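Local coordinates for protein GH26A (Muricauda sp. MAR_2010_75, PDB 6Q75) that probably hydrolyses glycosidic bonds in polysaccharides such as beta-mannans, as a glycoside hydrolase of family 26, at residues K45-Q50 and P72-T77. Sequence-based numbering, arbitrary orientation.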
loop_
_atom_site.group_PDB
_atom_site.type_symbol
_atom_site.label_atom_id
_atom_site.label_comp_id
_atom_site.label_asym_id
_atom_site.label_seq_id
_atom_site.Cartn_x
_atom_site.Cartn_y
_atom_site.Cartn_z
ATOM N N LYS A 45 -7.013 -2.446 -18.120
ATOM C CA LYS A 45 -6.073 -3.507 -17.802
ATOM C C LYS A 45 -5.722 -3.429 -16.322
ATOM O O LYS A 45 -5.854 -2.376 -15.702
ATOM C CB LYS A 45 -4.811 -3.377 -18.651
ATOM C CG LYS A 45 -5.105 -3.481 -20.158
ATOM C CD LYS A 45 -3.923 -4.031 -20.929
ATOM C CE LYS A 45 -4.355 -4.417 -22.348
ATOM N NZ LYS A 45 -4.023 -5.846 -22.652
ATOM N N ILE A 46 -5.260 -4.552 -15.760
ATOM C CA ILE A 46 -4.956 -4.607 -14.329
ATOM C C ILE A 46 -3.635 -5.342 -14.117
ATOM O O ILE A 46 -3.398 -6.401 -14.711
ATOM C CB ILE A 46 -6.107 -5.260 -13.530
ATOM C CG1 ILE A 46 -5.834 -5.220 -12.031
ATOM C CG2 ILE A 46 -6.388 -6.690 -14.031
ATOM C CD1 ILE A 46 -7.063 -5.516 -11.181
ATOM N N LEU A 47 -2.767 -4.772 -13.273
ATOM C CA LEU A 47 -1.477 -5.383 -12.968
ATOM C C LEU A 47 -1.631 -6.458 -11.899
ATOM O O LEU A 47 -2.204 -6.200 -10.832
ATOM C CB LEU A 47 -0.487 -4.316 -12.474
ATOM C CG LEU A 47 -0.171 -3.232 -13.495
ATOM C CD1 LEU A 47 0.327 -2.018 -12.770
ATOM C CD2 LEU A 47 0.900 -3.758 -14.445
ATOM N N ALA A 48 -1.083 -7.657 -12.161
ATOM C CA ALA A 48 -1.073 -8.723 -11.148
ATOM C C ALA A 48 0.015 -8.469 -10.111
ATOM O O ALA A 48 1.174 -8.241 -10.467
ATOM C CB ALA A 48 -0.834 -10.088 -11.792
ATOM N N GLY A 49 -0.339 -8.580 -8.828
ATOM C CA GLY A 49 0.599 -8.262 -7.771
ATOM C C GLY A 49 0.530 -9.270 -6.643
ATOM O O GLY A 49 -0.464 -9.985 -6.471
ATOM N N GLN A 50 1.608 -9.304 -5.859
ATOM C CA GLN A 50 1.738 -10.292 -4.789
ATOM C C GLN A 50 2.600 -9.716 -3.672
ATOM O O GLN A 50 3.683 -9.193 -3.943
ATOM C CB GLN A 50 2.357 -11.585 -5.325
ATOM C CG GLN A 50 2.607 -12.635 -4.237
ATOM C CD GLN A 50 1.321 -13.277 -3.723
ATOM O OE1 GLN A 50 0.468 -13.696 -4.498
ATOM N NE2 GLN A 50 1.191 -13.371 -2.390
ATOM N N PRO A 72 4.389 -12.047 -11.086
ATOM C CA PRO A 72 3.545 -10.862 -10.908
ATOM C C PRO A 72 4.243 -9.599 -11.391
ATOM O O PRO A 72 5.462 -9.461 -11.284
ATOM C CB PRO A 72 3.314 -10.814 -9.395
ATOM C CG PRO A 72 3.512 -12.266 -8.940
ATOM C CD PRO A 72 4.560 -12.822 -9.842
ATOM N N ALA A 73 3.444 -8.672 -11.932
ATOM C CA ALA A 73 3.982 -7.365 -12.314
ATOM C C ALA A 73 4.357 -6.542 -11.088
ATOM O O ALA A 73 5.318 -5.767 -11.134
ATOM C CB ALA A 73 2.978 -6.588 -13.166
ATOM N N VAL A 74 3.590 -6.664 -10.004
ATOM C CA VAL A 74 3.792 -5.849 -8.809
ATOM C C VAL A 74 4.314 -6.734 -7.688
ATOM O O VAL A 74 3.735 -7.789 -7.386
ATOM C CB VAL A 74 2.503 -5.117 -8.393
ATOM C CG1 VAL A 74 2.660 -4.457 -7.031
ATOM C CG2 VAL A 74 2.114 -4.082 -9.463
ATOM N N TRP A 75 5.404 -6.280 -7.064
ATOM C CA TRP A 75 6.084 -6.948 -5.966
ATOM C C TRP A 75 5.877 -6.096 -4.722
ATOM O O TRP A 75 6.166 -4.895 -4.756
ATOM C CB TRP A 75 7.582 -7.071 -6.280
ATOM C CG TRP A 75 8.467 -7.595 -5.156
ATOM C CD1 TRP A 75 8.779 -8.904 -4.918
ATOM C CD2 TRP A 75 9.146 -6.831 -4.142
ATOM N NE1 TRP A 75 9.608 -9.009 -3.829
ATOM C CE2 TRP A 75 9.847 -7.752 -3.328
ATOM C CE3 TRP A 75 9.239 -5.462 -3.851
ATOM C CZ2 TRP A 75 10.628 -7.356 -2.244
ATOM C CZ3 TRP A 75 10.021 -5.066 -2.749
ATOM C CH2 TRP A 75 10.704 -6.014 -1.969
ATOM N N GLY A 76 5.393 -6.696 -3.645
ATOM C CA GLY A 76 5.140 -5.954 -2.414
ATOM C C GLY A 76 5.729 -6.588 -1.169
ATOM O O GLY A 76 5.765 -7.809 -1.039
ATOM N N THR A 77 6.233 -5.741 -0.275
ATOM C CA THR A 77 6.493 -6.207 1.089
ATOM C C THR A 77 6.258 -5.022 2.026
ATOM O O THR A 77 5.565 -4.064 1.659
ATOM C CB THR A 77 7.875 -6.892 1.221
ATOM O OG1 THR A 77 7.958 -7.560 2.508
ATOM C CG2 THR A 77 9.039 -5.910 1.051
#
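Ala-48, Gln-50, Val-74 and Gly-76 show how neighbouring parallel strands are paired in a (beta/alpha)8 barrel, the fold of family 26 glycoside hydrolases. The strands at 46-50 and 74-77 exchange three backbone hydrogen bonds: Val-74 N gives to Ala-48 O (2.9 Å), Gln-50 N to Val-74 O (3.0 Å), and Gly-76 N to Gln-50 O (3.0 Å). A CA-H...O contact supplements these amide bonds, Gly-49 CA lying 3.2 Å from Val-74 O. Gly-49, with no side chain on the face where Val-74 projects, has its CA 3.7 Å from Val-74 CB. With CG1 anti to the backbone N (chi1 171°), CG2 of Val-74 sits beside that N and comes within 4.0 Å of Leu-47 CB. Beyond it, the Leu-47 methyl CD2 meets Ala-73 CB at 3.7 Å. On the side where Gln-50 projects, the ring of Pro-72, from the loop leading into strand 74-77, lies against strand 46-50, CG 3.9 Å from Gln-50 CB. CG, anti to the backbone N (chi1 176°), starts the Gln-50 side chain away from Pro-72, and a bend at chi2 follows; NE2 makes a weak hydrogen bond to Ser-300 O. Helix 59-68 completes the right-handed beta-alpha-beta crossover: its Tyr-61 hydrogen-bonds Pro-72 O through OH and meets the Trp-75 ring edge-to-face, while Ser-58, just before the helix, accepts a hydrogen bond at OG from Trp-75 NE1.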